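Local coordinates for protein acetyl xylan esterase (Paenibacillus sp. R4, PDB 6AGQ) that hydrolyses acetyl esters, probably those on xylan, as a cold-active carbohydrate esterase of the alpha/beta-hydrolase clan, at residues Ala117-Val120 and Gly125-Pro128; Gly72-Pro77 and Leu165-Ser170; His93-Asn98 and Tyr226-Asn231; Ile57-Tyr62 and Gly97-Pro102; Gln12-Glu17 and Leu211-Arg216. One frame throughout, in Å; residues are numbered along the deposited sequence.

Contact 1: residues Ala117-Val120 and Gly125-Pro128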
# COMPACT_ATOMS: atom_id res chain seq x y z
N ALA A 117 37.53 1.80 2.56
CA ALA A 117 36.28 1.15 2.34
C ALA A 117 36.41 -0.01 1.37
O ALA A 117 36.99 0.15 0.33
CB ALA A 117 35.29 2.16 1.77
N ILE A 118 35.78 -1.13 1.66
CA ILE A 118 35.87 -2.33 0.82
C ILE A 118 34.50 -2.86 0.35
O ILE A 118 33.50 -2.65 0.98
CB ILE A 118 36.57 -3.49 1.61
CG1 ILE A 118 35.78 -3.89 2.85
CG2 ILE A 118 38.00 -3.09 2.02
CD1 ILE A 118 36.34 -5.12 3.52
N ASP A 119 34.48 -3.50 -0.81
CA ASP A 119 33.38 -4.35 -1.26
C ASP A 119 33.26 -5.65 -0.41
O ASP A 119 34.24 -6.26 -0.08
CB ASP A 119 33.64 -4.83 -2.65
CG ASP A 119 33.49 -3.74 -3.76
OD1 ASP A 119 32.85 -2.65 -3.57
OD2 ASP A 119 33.99 -4.06 -4.87
N VAL A 120 32.02 -6.10 -0.20
CA VAL A 120 31.67 -7.39 0.38
C VAL A 120 31.44 -8.26 -0.85
O VAL A 120 30.74 -7.87 -1.77
CB VAL A 120 30.37 -7.33 1.22
CG1 VAL A 120 29.96 -8.72 1.72
CG2 VAL A 120 30.51 -6.37 2.38
N GLY A 125 29.06 -4.71 -6.40
CA GLY A 125 30.35 -4.10 -6.75
C GLY A 125 31.06 -4.87 -7.84
O GLY A 125 30.46 -5.76 -8.53
N VAL A 126 32.32 -4.50 -8.02
CA VAL A 126 33.19 -5.20 -8.98
C VAL A 126 33.87 -6.43 -8.33
O VAL A 126 34.61 -7.13 -8.99
CB VAL A 126 34.24 -4.24 -9.64
CG1 VAL A 126 33.56 -2.99 -10.20
CG2 VAL A 126 35.36 -3.86 -8.69
N THR A 127 33.66 -6.66 -7.04
CA THR A 127 34.30 -7.79 -6.31
C THR A 127 33.40 -9.02 -6.39
O THR A 127 32.28 -9.00 -5.84
CB THR A 127 34.52 -7.43 -4.88
OG1 THR A 127 35.35 -6.25 -4.80
CG2 THR A 127 35.15 -8.60 -4.10
N PRO A 128 33.83 -10.07 -7.09
CA PRO A 128 32.99 -11.26 -7.24
C PRO A 128 33.10 -12.18 -6.00
O PRO A 128 33.75 -11.79 -5.06
CB PRO A 128 33.60 -11.95 -8.44
CG PRO A 128 35.01 -11.59 -8.41
CD PRO A 128 35.15 -10.27 -7.69
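Asp119 and Thr127 carry most of this buried contact, and they do so mainly through one polar bond. Thr127 OG1 donates over 2.6 Å to Asp119 OD2, which accepts on its anti lone pair, the one directed away from the other carboxylate oxygen. The threonine hydroxyl reaches this spot because it lies beside its own backbone N (chi1 -59°), with the methyl turned off to the other side. OG1 is gripped twice, since it also meets the backbone N of His71, and Asp119 OD1 is bound to the backbone N of Arg99. Both oxygens of a buried carboxylate are thereby satisfied, which probably offsets the cost of placing a charge there.

Carbon-to-carbon packing has a smaller share: Asp119 CB and Thr127 CB pass 3.5 Å apart where the two side chains cross.

Beyond the cluster, the second subunit hydrogen-bonds to Gly125 O through its Tyr236. Asp119 thus ties the loop after strand 114-118 back at the C-terminal end of that strand, where alpha/beta hydrolases carry their functional loops; the side chain of Val120 lies near the presumed nucleophile elbow without touching it.

Contact 2: residues Gly72-Pro77 and Leu165-Ser170; sequences GWYVTP and LDFVCS
The backbone oxygen of Phe167, whose ring packs against Tyr74, accepts a hydrogen bond from Ser170 OG at 2.6 Å; the serine side chain thus folds back onto its own helix, the one that presents the aromatic group. The hydroxyl approaches at a C=O...O angle of 130°, slightly tilted from the carbonyl plane. The setting is the layered packing of an alpha/beta-hydrolase fold: helix 153-170 lies over the central sheet, to which strand 69-77 belongs.

Across the interface the contact is a T-shaped (edge-to-face) aromatic pair. Phe167 directs its rim at one face of Tyr74; the planes stand at 86° and the centroids are 5.6 Å apart. Each side chain swings its CG opposite the backbone N, chi1 being 175° in both residues, which sends the two rings out from strand and helix to cross obliquely in the space between the layers.

The rings are enclosed by neighbours. Val60 of the adjoining strand 55-63 touches both, while Leu116 of strand 114-118 lies against Phe167 and Val168. Tyr74 is buried, and the bond from its OH to Glu173 OE2 satisfies the hydroxyl and holds the outer end of the side chain in place.

The touching itself falls to a single ring atom: Phe167 CE2 sits 4.0 Å from both CG and CD1 of Tyr74, over the side of the ring nearest the strand, and 4.2 Å from Tyr74 CB.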
# COMPACT_ATOMS: atom_id res chain seq x y z
N GLY A 72 38.67 -1.95 -3.13
CA GLY A 72 38.40 -0.88 -2.21
C GLY A 72 38.95 0.47 -2.62
O GLY A 72 39.49 0.68 -3.75
N TRP A 73 38.74 1.41 -1.70
CA TRP A 73 39.23 2.74 -1.84
C TRP A 73 39.97 3.02 -0.55
O TRP A 73 39.42 2.82 0.49
CB TRP A 73 38.11 3.78 -1.98
CG TRP A 73 37.23 3.77 -3.18
CD1 TRP A 73 35.91 3.63 -3.17
CD2 TRP A 73 37.62 4.01 -4.54
NE1 TRP A 73 35.41 3.75 -4.44
CE2 TRP A 73 36.44 3.96 -5.31
CE3 TRP A 73 38.83 4.23 -5.17
CZ2 TRP A 73 36.44 4.12 -6.74
CZ3 TRP A 73 38.84 4.42 -6.59
CH2 TRP A 73 37.64 4.35 -7.34
N TYR A 74 41.19 3.53 -0.66
CA TYR A 74 42.04 3.90 0.46
C TYR A 74 42.34 5.38 0.27
O TYR A 74 42.73 5.79 -0.80
CB TYR A 74 43.34 3.09 0.45
CG TYR A 74 44.34 3.49 1.52
CD1 TYR A 74 44.03 3.30 2.87
CD2 TYR A 74 45.60 3.95 1.20
CE1 TYR A 74 44.90 3.63 3.88
CE2 TYR A 74 46.51 4.29 2.22
CZ TYR A 74 46.15 4.14 3.56
OH TYR A 74 47.00 4.46 4.58
N VAL A 75 42.09 6.16 1.29
CA VAL A 75 42.14 7.63 1.23
C VAL A 75 43.00 8.11 2.40
O VAL A 75 42.85 7.62 3.58
CB VAL A 75 40.71 8.24 1.33
CG1 VAL A 75 40.76 9.72 1.33
CG2 VAL A 75 39.83 7.80 0.15
N THR A 76 43.92 9.03 2.11
CA THR A 76 44.72 9.73 3.17
C THR A 76 44.82 11.24 2.92
O THR A 76 44.70 11.69 1.75
CB THR A 76 46.17 9.19 3.30
OG1 THR A 76 46.98 9.74 2.28
CG2 THR A 76 46.22 7.72 3.17
N PRO A 77 45.04 12.02 4.00
CA PRO A 77 45.40 13.42 3.78
C PRO A 77 46.59 13.52 2.80
O PRO A 77 47.47 12.67 2.85
CB PRO A 77 45.83 13.90 5.15
CG PRO A 77 45.36 12.87 6.13
CD PRO A 77 45.33 11.60 5.38
N LEU A 165 42.06 -5.34 7.79
CA LEU A 165 42.95 -4.85 8.88
C LEU A 165 44.41 -5.19 8.56
O LEU A 165 45.26 -4.37 8.84
CB LEU A 165 42.59 -5.45 10.22
CG LEU A 165 41.12 -5.41 10.60
CD1 LEU A 165 40.86 -6.29 11.84
CD2 LEU A 165 40.63 -3.98 10.78
N ASP A 166 44.68 -6.36 7.95
CA ASP A 166 46.04 -6.71 7.42
C ASP A 166 46.47 -5.67 6.37
O ASP A 166 47.62 -5.29 6.32
CB ASP A 166 46.14 -8.11 6.69
CG ASP A 166 45.80 -9.35 7.59
OD1 ASP A 166 45.75 -9.22 8.82
OD2 ASP A 166 45.60 -10.48 7.04
N PHE A 167 45.56 -5.27 5.49
CA PHE A 167 45.91 -4.24 4.49
C PHE A 167 46.27 -2.91 5.15
O PHE A 167 47.35 -2.36 4.86
CB PHE A 167 44.83 -3.99 3.46
CG PHE A 167 45.16 -2.85 2.51
CD1 PHE A 167 46.01 -3.05 1.42
CD2 PHE A 167 44.65 -1.54 2.73
CE1 PHE A 167 46.33 -1.99 0.58
CE2 PHE A 167 44.95 -0.47 1.89
CZ PHE A 167 45.79 -0.69 0.80
N VAL A 168 45.41 -2.38 6.02
CA VAL A 168 45.75 -1.10 6.59
C VAL A 168 47.02 -1.18 7.42
O VAL A 168 47.80 -0.22 7.41
CB VAL A 168 44.61 -0.35 7.33
CG1 VAL A 168 43.48 -0.05 6.36
CG2 VAL A 168 44.11 -1.04 8.60
N CYS A 169 47.24 -2.30 8.13
CA CYS A 169 48.47 -2.45 8.94
C CYS A 169 49.75 -2.58 8.10
O CYS A 169 50.82 -2.14 8.50
CB CYS A 169 48.38 -3.62 9.89
SG CYS A 169 47.22 -3.25 11.21
N SER A 170 49.62 -3.15 6.91
CA SER A 170 50.72 -3.08 5.92
C SER A 170 51.07 -1.68 5.36
O SER A 170 52.14 -1.53 4.75
CB SER A 170 50.42 -4.00 4.75
OG SER A 170 49.51 -3.37 3.85

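Contact 3: residues His93-Asn98 and Tyr226-Asn231; sequences HGYSGN and YVEIKN
This is a small, mainly polar contact in which the phenol end of Tyr95, on the loop following strand 86-92, meets the carboxylate of Glu228 of helix 226-236 obliquely in a partly buried place. Tyr95 OH lies 2.5 Å from Glu228 OE2, in a hydrogen bond that is short yet weak in geometry, with the hydroxyl as donor. The two side chains advance from opposite directions, ring and carboxylate planes turned 57° apart. A first torsion of -169° swings the Tyr95 ring out from the loop toward the helix, and Glu228 answers by extending its chain beyond CG.

The loop behind the tyrosine is well braced. Residues Gly94 to Gly97 form a type II turn, in which Gly97 N donates to Gly94 O at 3.0 Å. The same oxygen takes a second bond, from His93 ND1 at 2.7 Å, lying in the plane of the imidazole. Asn98 N stands 3.2 Å above the centre of the His93 ring, so the histidine is folded under the returning chain. In alpha/beta hydrolases this loop commonly contributes to the oxyanion hole, and a like role is plausible here.

The firmer bonds of both groups lie outside the pair: Trp141 N reaches Tyr95 OH, and Met142 N reaches Glu228 OE1. A phenylalanine in place of Tyr95 would probably leave Glu228 OE2 without this donor and the backbone N of Trp141 without its acceptor. The chemistry thus implies a closed polar circuit, in which a phenol that both gives and receives ties the loop, the 141-142 backbone and the helix together.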
# COMPACT_ATOMS: atom_id res chain seq x y z
N HIS A 93 30.19 -2.07 4.38
CA HIS A 93 29.02 -1.48 3.77
C HIS A 93 27.81 -2.37 3.99
O HIS A 93 27.92 -3.51 4.39
CB HIS A 93 29.24 -1.18 2.29
CG HIS A 93 29.36 -2.41 1.45
ND1 HIS A 93 28.27 -3.23 1.16
CD2 HIS A 93 30.42 -2.93 0.78
CE1 HIS A 93 28.69 -4.21 0.37
NE2 HIS A 93 29.99 -4.06 0.14
N GLY A 94 26.66 -1.79 3.71
CA GLY A 94 25.35 -2.42 3.86
C GLY A 94 24.99 -3.48 2.85
O GLY A 94 25.66 -3.69 1.85
N TYR A 95 23.91 -4.18 3.14
CA TYR A 95 23.58 -5.37 2.36
C TYR A 95 23.29 -5.02 0.94
O TYR A 95 22.38 -4.24 0.68
CB TYR A 95 22.35 -6.05 2.96
CG TYR A 95 22.07 -7.43 2.40
CD1 TYR A 95 22.82 -8.52 2.81
CD2 TYR A 95 21.07 -7.64 1.48
CE1 TYR A 95 22.53 -9.80 2.37
CE2 TYR A 95 20.79 -8.91 1.00
CZ TYR A 95 21.51 -10.00 1.48
OH TYR A 95 21.31 -11.28 1.02
N SER A 96 24.01 -5.63 0.01
CA SER A 96 23.85 -5.40 -1.48
C SER A 96 24.69 -4.27 -2.01
O SER A 96 24.75 -4.09 -3.22
CB SER A 96 22.40 -5.23 -1.92
OG SER A 96 21.91 -3.92 -1.66
N GLY A 97 25.38 -3.53 -1.12
CA GLY A 97 26.05 -2.30 -1.53
C GLY A 97 27.44 -2.55 -2.05
O GLY A 97 27.71 -3.55 -2.69
N ASN A 98 28.34 -1.61 -1.78
CA ASN A 98 29.69 -1.69 -2.31
C ASN A 98 30.55 -0.63 -1.60
O ASN A 98 30.07 0.03 -0.72
CB ASN A 98 29.65 -1.46 -3.80
CG ASN A 98 28.98 -0.18 -4.15
OD1 ASN A 98 29.33 0.90 -3.62
ND2 ASN A 98 28.05 -0.25 -5.10
N TYR A 226 16.82 -10.56 6.63
CA TYR A 226 16.37 -11.63 7.50
C TYR A 226 15.21 -12.48 6.90
O TYR A 226 15.12 -13.67 7.18
CB TYR A 226 15.98 -11.12 8.86
CG TYR A 226 17.09 -10.63 9.73
CD1 TYR A 226 18.15 -11.48 10.09
CD2 TYR A 226 17.08 -9.34 10.25
CE1 TYR A 226 19.17 -11.05 10.91
CE2 TYR A 226 18.10 -8.90 11.11
CZ TYR A 226 19.16 -9.74 11.42
OH TYR A 226 20.16 -9.34 12.29
N VAL A 227 14.38 -11.90 6.05
CA VAL A 227 13.33 -12.63 5.39
C VAL A 227 13.84 -13.82 4.50
O VAL A 227 13.12 -14.80 4.33
CB VAL A 227 12.39 -11.67 4.60
CG1 VAL A 227 12.93 -11.33 3.23
CG2 VAL A 227 11.00 -12.29 4.40
N GLU A 228 15.07 -13.75 3.96
CA GLU A 228 15.66 -14.84 3.17
C GLU A 228 15.74 -16.12 4.03
O GLU A 228 15.56 -17.20 3.54
CB GLU A 228 17.07 -14.46 2.69
CG GLU A 228 17.13 -13.29 1.71
CD GLU A 228 18.57 -12.90 1.30
OE1 GLU A 228 19.46 -13.76 1.24
OE2 GLU A 228 18.84 -11.70 1.00
N ILE A 229 16.00 -15.98 5.31
CA ILE A 229 16.04 -17.18 6.18
C ILE A 229 14.66 -17.81 6.30
O ILE A 229 14.53 -19.02 6.24
CB ILE A 229 16.62 -16.82 7.53
CG1 ILE A 229 18.11 -16.49 7.39
CG2 ILE A 229 16.53 -17.97 8.45
CD1 ILE A 229 18.63 -15.70 8.54
N LYS A 230 13.63 -16.99 6.45
CA LYS A 230 12.26 -17.48 6.50
C LYS A 230 11.93 -18.13 5.13
O LYS A 230 11.39 -19.24 5.07
CB LYS A 230 11.30 -16.31 6.89
CG LYS A 230 9.82 -16.66 6.92
CD LYS A 230 8.89 -15.47 6.62
CE LYS A 230 8.86 -15.23 5.13
NZ LYS A 230 8.07 -14.05 4.70
N ASN A 231 12.33 -17.48 4.03
CA ASN A 231 12.08 -18.07 2.69
C ASN A 231 12.88 -19.34 2.45
O ASN A 231 12.39 -20.24 1.88
CB ASN A 231 12.28 -17.02 1.62
CG ASN A 231 11.26 -15.92 1.72
OD1 ASN A 231 10.34 -16.00 2.51
ND2 ASN A 231 11.42 -14.87 0.97

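Contact 4: residues Ile57-Tyr62 and Gly97-Pro102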
# COMPACT_ATOMS: atom_id res chain seq x y z
N ILE A 57 43.92 9.53 -3.05
CA ILE A 57 42.90 8.47 -3.25
C ILE A 57 43.46 7.30 -4.02
O ILE A 57 43.87 7.49 -5.16
CB ILE A 57 41.66 8.99 -4.04
CG1 ILE A 57 40.92 10.03 -3.21
CG2 ILE A 57 40.71 7.86 -4.45
CD1 ILE A 57 40.20 11.03 -4.09
N TYR A 58 43.44 6.10 -3.43
CA TYR A 58 43.92 4.90 -4.07
C TYR A 58 42.83 3.93 -4.33
O TYR A 58 42.01 3.65 -3.48
CB TYR A 58 44.96 4.23 -3.20
CG TYR A 58 46.18 5.10 -2.95
CD1 TYR A 58 47.27 5.06 -3.80
CD2 TYR A 58 46.19 6.00 -1.89
CE1 TYR A 58 48.40 5.87 -3.57
CE2 TYR A 58 47.27 6.82 -1.65
CZ TYR A 58 48.38 6.76 -2.49
OH TYR A 58 49.42 7.61 -2.24
N ASP A 59 42.84 3.39 -5.54
CA ASP A 59 42.11 2.29 -5.93
C ASP A 59 42.92 1.06 -5.45
O ASP A 59 44.12 0.98 -5.67
CB ASP A 59 42.00 2.31 -7.47
CG ASP A 59 40.90 1.42 -7.98
OD1 ASP A 59 40.27 0.79 -7.11
OD2 ASP A 59 40.67 1.34 -9.22
N VAL A 60 42.26 0.13 -4.79
CA VAL A 60 42.96 -0.89 -4.00
C VAL A 60 42.32 -2.25 -4.31
O VAL A 60 41.08 -2.33 -4.44
CB VAL A 60 42.87 -0.45 -2.53
CG1 VAL A 60 42.93 -1.60 -1.58
CG2 VAL A 60 43.93 0.61 -2.26
N VAL A 61 43.16 -3.28 -4.48
CA VAL A 61 42.73 -4.69 -4.56
C VAL A 61 43.67 -5.54 -3.69
O VAL A 61 44.91 -5.31 -3.69
CB VAL A 61 42.57 -5.20 -6.02
CG1 VAL A 61 43.84 -5.08 -6.84
CG2 VAL A 61 42.05 -6.63 -6.04
N TYR A 62 43.09 -6.39 -2.85
CA TYR A 62 43.84 -7.43 -2.18
C TYR A 62 43.14 -8.77 -2.31
O TYR A 62 41.95 -8.83 -2.50
CB TYR A 62 44.18 -7.07 -0.70
CG TYR A 62 42.98 -6.90 0.21
CD1 TYR A 62 42.36 -5.66 0.37
CD2 TYR A 62 42.47 -7.99 0.92
CE1 TYR A 62 41.24 -5.53 1.17
CE2 TYR A 62 41.36 -7.86 1.72
CZ TYR A 62 40.76 -6.62 1.88
OH TYR A 62 39.63 -6.52 2.69
N GLY A 97 25.38 -3.53 -1.12
CA GLY A 97 26.05 -2.30 -1.53
C GLY A 97 27.44 -2.55 -2.05
O GLY A 97 27.71 -3.55 -2.69
N ASN A 98 28.34 -1.61 -1.78
CA ASN A 98 29.69 -1.69 -2.31
C ASN A 98 30.55 -0.63 -1.60
O ASN A 98 30.07 0.03 -0.72
CB ASN A 98 29.65 -1.46 -3.80
CG ASN A 98 28.98 -0.18 -4.15
OD1 ASN A 98 29.33 0.90 -3.62
ND2 ASN A 98 28.05 -0.25 -5.10
N ARG A 99 31.78 -0.48 -2.05
CA ARG A 99 32.79 0.42 -1.51
C ARG A 99 32.45 1.91 -1.67
O ARG A 99 33.12 2.77 -1.10
CB ARG A 99 34.11 0.09 -2.18
CG ARG A 99 34.17 0.40 -3.69
CD ARG A 99 35.57 0.18 -4.30
NE ARG A 99 35.46 0.12 -5.75
CZ ARG A 99 36.43 0.32 -6.63
NH1 ARG A 99 37.70 0.56 -6.27
NH2 ARG A 99 36.12 0.28 -7.93
N GLY A 100 31.41 2.19 -2.46
CA GLY A 100 30.92 3.56 -2.70
C GLY A 100 31.89 4.47 -3.46
O GLY A 100 32.62 4.04 -4.36
N TYR A 101 31.97 5.73 -3.02
CA TYR A 101 32.72 6.72 -3.78
C TYR A 101 33.70 7.32 -2.81
O TYR A 101 33.40 7.43 -1.63
CB TYR A 101 31.76 7.78 -4.41
CG TYR A 101 30.69 7.17 -5.29
CD1 TYR A 101 29.46 6.70 -4.76
CD2 TYR A 101 30.89 7.05 -6.67
CE1 TYR A 101 28.49 6.12 -5.57
CE2 TYR A 101 29.92 6.48 -7.50
CZ TYR A 101 28.73 6.03 -6.96
OH TYR A 101 27.79 5.47 -7.82
N PRO A 102 34.89 7.72 -3.30
CA PRO A 102 35.91 8.21 -2.37
C PRO A 102 35.55 9.48 -1.58
O PRO A 102 36.01 9.65 -0.45
CB PRO A 102 37.12 8.49 -3.28
CG PRO A 102 36.84 7.75 -4.57
CD PRO A 102 35.38 7.63 -4.69
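Arg99 and Asp59 form a salt bridge of uneven geometry: Arg99 meets its acceptor in the guanidinium plane, whereas Asp59 OD1 is approached from above the carboxylate plane. Arg99 NH1 lies 2.7 Å from Asp59 OD1, which sits at the guanidinium edge, but the nitrogen stands 35° out of the carboxylate plane and the N-H...O angle is a bent 139°. Only one oxygen and one nitrogen meet, with the planes 30° apart. Arg99 spans the distance with its chain extended from CG to NE.

A few residues along, the contact turns apolar. Ile57 CG2 touches Pro102 CB at 3.8 Å, the two side chains crossing at about a right angle.

Behind Arg99 the loop is folded by an Asx turn, Asn98 OD1 accepting from Gly100 N at 2.7 Å.

An alanine here, in place of Asp59, takes away the carboxylate, and the guanidinium would probably be left without its charged mate and freer to turn.

NH1 also donates to the backbone O of Gly72, and the guanidinium makes a cation-pi contact with Trp73. One cation therefore joins strands 55-63 and 69-77 to the loop that bears it, its charge probably eased by a carboxylate, a carbonyl and an indole.

Contact 5: residues Gln12-Glu17 and Leu211-Arg216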
# COMPACT_ATOMS: atom_id res chain seq x y z
N GLN A 12 17.16 -2.48 27.64
CA GLN A 12 18.51 -2.31 28.18
C GLN A 12 18.90 -3.25 29.35
O GLN A 12 20.06 -3.31 29.75
CB GLN A 12 18.79 -0.82 28.51
CG GLN A 12 17.80 -0.06 29.37
CD GLN A 12 18.16 1.42 29.51
OE1 GLN A 12 17.37 2.30 29.13
NE2 GLN A 12 19.34 1.71 30.06
N ASP A 13 17.96 -4.01 29.86
CA ASP A 13 18.27 -5.16 30.72
C ASP A 13 18.27 -6.45 29.89
O ASP A 13 18.38 -7.54 30.47
CB ASP A 13 17.19 -5.35 31.80
CG ASP A 13 17.16 -4.24 32.86
OD1 ASP A 13 18.05 -3.36 32.92
OD2 ASP A 13 16.19 -4.29 33.66
N TYR A 14 18.11 -6.34 28.55
CA TYR A 14 17.90 -7.51 27.68
C TYR A 14 19.24 -8.13 27.33
O TYR A 14 20.01 -7.60 26.53
CB TYR A 14 17.10 -7.18 26.41
CG TYR A 14 16.78 -8.42 25.57
CD1 TYR A 14 16.21 -9.56 26.14
CD2 TYR A 14 17.04 -8.44 24.20
CE1 TYR A 14 15.92 -10.69 25.36
CE2 TYR A 14 16.75 -9.55 23.42
CZ TYR A 14 16.20 -10.67 23.98
OH TYR A 14 15.96 -11.80 23.15
N LYS A 15 19.50 -9.29 27.91
CA LYS A 15 20.75 -9.95 27.81
C LYS A 15 20.46 -11.46 27.68
O LYS A 15 20.68 -12.22 28.60
CB LYS A 15 21.58 -9.59 29.04
CG LYS A 15 22.98 -10.12 28.96
CD LYS A 15 23.90 -9.45 29.97
CE LYS A 15 25.24 -10.13 29.83
NZ LYS A 15 26.30 -9.62 30.70
N PRO A 16 19.99 -11.91 26.51
CA PRO A 16 19.69 -13.33 26.31
C PRO A 16 20.94 -14.20 26.35
O PRO A 16 22.05 -13.68 26.26
CB PRO A 16 19.08 -13.35 24.90
CG PRO A 16 19.79 -12.22 24.21
CD PRO A 16 20.04 -11.18 25.23
N GLU A 17 20.77 -15.51 26.47
CA GLU A 17 21.88 -16.47 26.59
C GLU A 17 22.73 -16.52 25.30
O GLU A 17 22.21 -16.42 24.18
CB GLU A 17 21.34 -17.87 27.05
CG GLU A 17 21.81 -19.12 26.28
CD GLU A 17 21.16 -20.46 26.73
OE1 GLU A 17 20.04 -20.48 27.31
OE2 GLU A 17 21.76 -21.53 26.49
N LEU A 211 22.90 -9.08 11.31
CA LEU A 211 23.63 -10.31 11.72
C LEU A 211 23.72 -10.50 13.23
O LEU A 211 24.70 -11.09 13.73
CB LEU A 211 25.05 -10.39 11.12
CG LEU A 211 25.18 -9.95 9.64
CD1 LEU A 211 26.61 -9.64 9.18
CD2 LEU A 211 24.53 -11.00 8.76
N CYS A 212 22.70 -10.07 13.97
CA CYS A 212 22.68 -10.22 15.44
C CYS A 212 21.40 -10.96 15.82
O CYS A 212 20.34 -10.72 15.25
CB CYS A 212 22.73 -8.89 16.20
SG CYS A 212 24.23 -7.87 15.93
N HIS A 213 21.55 -11.80 16.83
CA HIS A 213 20.50 -12.55 17.43
C HIS A 213 19.56 -13.18 16.40
O HIS A 213 18.36 -12.88 16.41
CB HIS A 213 19.80 -11.62 18.45
CG HIS A 213 19.04 -12.36 19.51
ND1 HIS A 213 19.14 -13.72 19.68
CD2 HIS A 213 18.19 -11.91 20.47
CE1 HIS A 213 18.35 -14.09 20.68
NE2 HIS A 213 17.76 -13.01 21.17
N PHE A 214 20.14 -13.99 15.49
CA PHE A 214 19.43 -14.55 14.31
C PHE A 214 18.03 -15.16 14.52
O PHE A 214 17.11 -14.91 13.75
CB PHE A 214 20.26 -15.58 13.58
CG PHE A 214 21.37 -14.99 12.71
CD1 PHE A 214 21.07 -14.34 11.52
CD2 PHE A 214 22.70 -15.12 13.09
CE1 PHE A 214 22.06 -13.82 10.71
CE2 PHE A 214 23.70 -14.60 12.30
CZ PHE A 214 23.38 -13.95 11.10
N ARG A 215 17.90 -16.03 15.50
CA ARG A 215 16.66 -16.73 15.71
C ARG A 215 15.53 -15.78 16.15
O ARG A 215 14.39 -15.95 15.77
CB ARG A 215 16.87 -17.83 16.73
CG ARG A 215 15.69 -18.79 16.85
CD ARG A 215 15.79 -19.56 18.15
NE ARG A 215 16.74 -20.66 18.03
CZ ARG A 215 16.45 -21.86 17.52
NH1 ARG A 215 15.22 -22.17 17.04
NH2 ARG A 215 17.40 -22.76 17.48
N ARG A 216 15.86 -14.73 16.87
CA ARG A 216 14.87 -13.72 17.21
C ARG A 216 14.49 -12.82 16.02
O ARG A 216 13.32 -12.57 15.77
CB ARG A 216 15.30 -12.91 18.41
CG ARG A 216 14.22 -11.95 18.88
CD ARG A 216 14.64 -11.17 20.11
NE ARG A 216 13.70 -10.08 20.33
CZ ARG A 216 12.50 -10.19 20.94
NH1 ARG A 216 11.71 -9.12 21.03
NH2 ARG A 216 12.08 -11.34 21.46
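The start of helix 214-219 is the element at stake here: His213, at its N-cap position, receives Tyr14 and Pro16 from the loop near the N-terminus of the chain. His213 NE2 donates to Tyr14 OH over 2.9 Å with an N-H...O angle of 145°, and the oxygen lies in the imidazole plane, squarely at the ring edge. NE2 therefore carries a proton. Tyrosine and histidine come from opposite directions to make the bond.

Apolar atoms close round it. Pro16 CG comes within 3.7 Å of His213 NE2, while Pro16 CD lies 3.9 Å above the centre of the Tyr14 ring, so the proline serves both rings. Arg216, a turn into the helix, sets its CB 3.6 Å above the middle of the His213 ring and carries its extended chain past the phenol, with CD 3.4 Å from Tyr14 OH. Its polar end goes to another partner, NE bonding Ser280 OG. A zinc ion lies about 6 Å from the His213 side chain, too far for direct coordination.

Asp254 accepts from the backbone N atoms of His213 and Phe214 at the helix start. Helix 279-286 backs the contact, with Ala284 touching Pro16 and His213, and helix 243-251 flanks it through a salt bridge from Glu243 to Arg215.

Overall arrangement
The five contacts show how chemistry follows depth and layer. Contacts 1 and 2 are buried, one satisfying a carboxylate and the other stacking rings between sheet and helix; contact 5 lies at the surface, and contacts 3 and 4 are intermediate. Contacts 1, 2 and 4 belong to neighbouring strands of one sheet, 55-63, 69-77 and 114-118, and touch directly: Asp119 binds the loop of contact 4, whose arginine reaches the strand of contact 2. Contacts 3 and 4 share Gly97 and Asn98, so one loop faces helix 226-236 and strand 55-63 in turn. Tyr226 then connects contact 3 to contact 5, whose centre is about 33 Å from those of contacts 2 and 4.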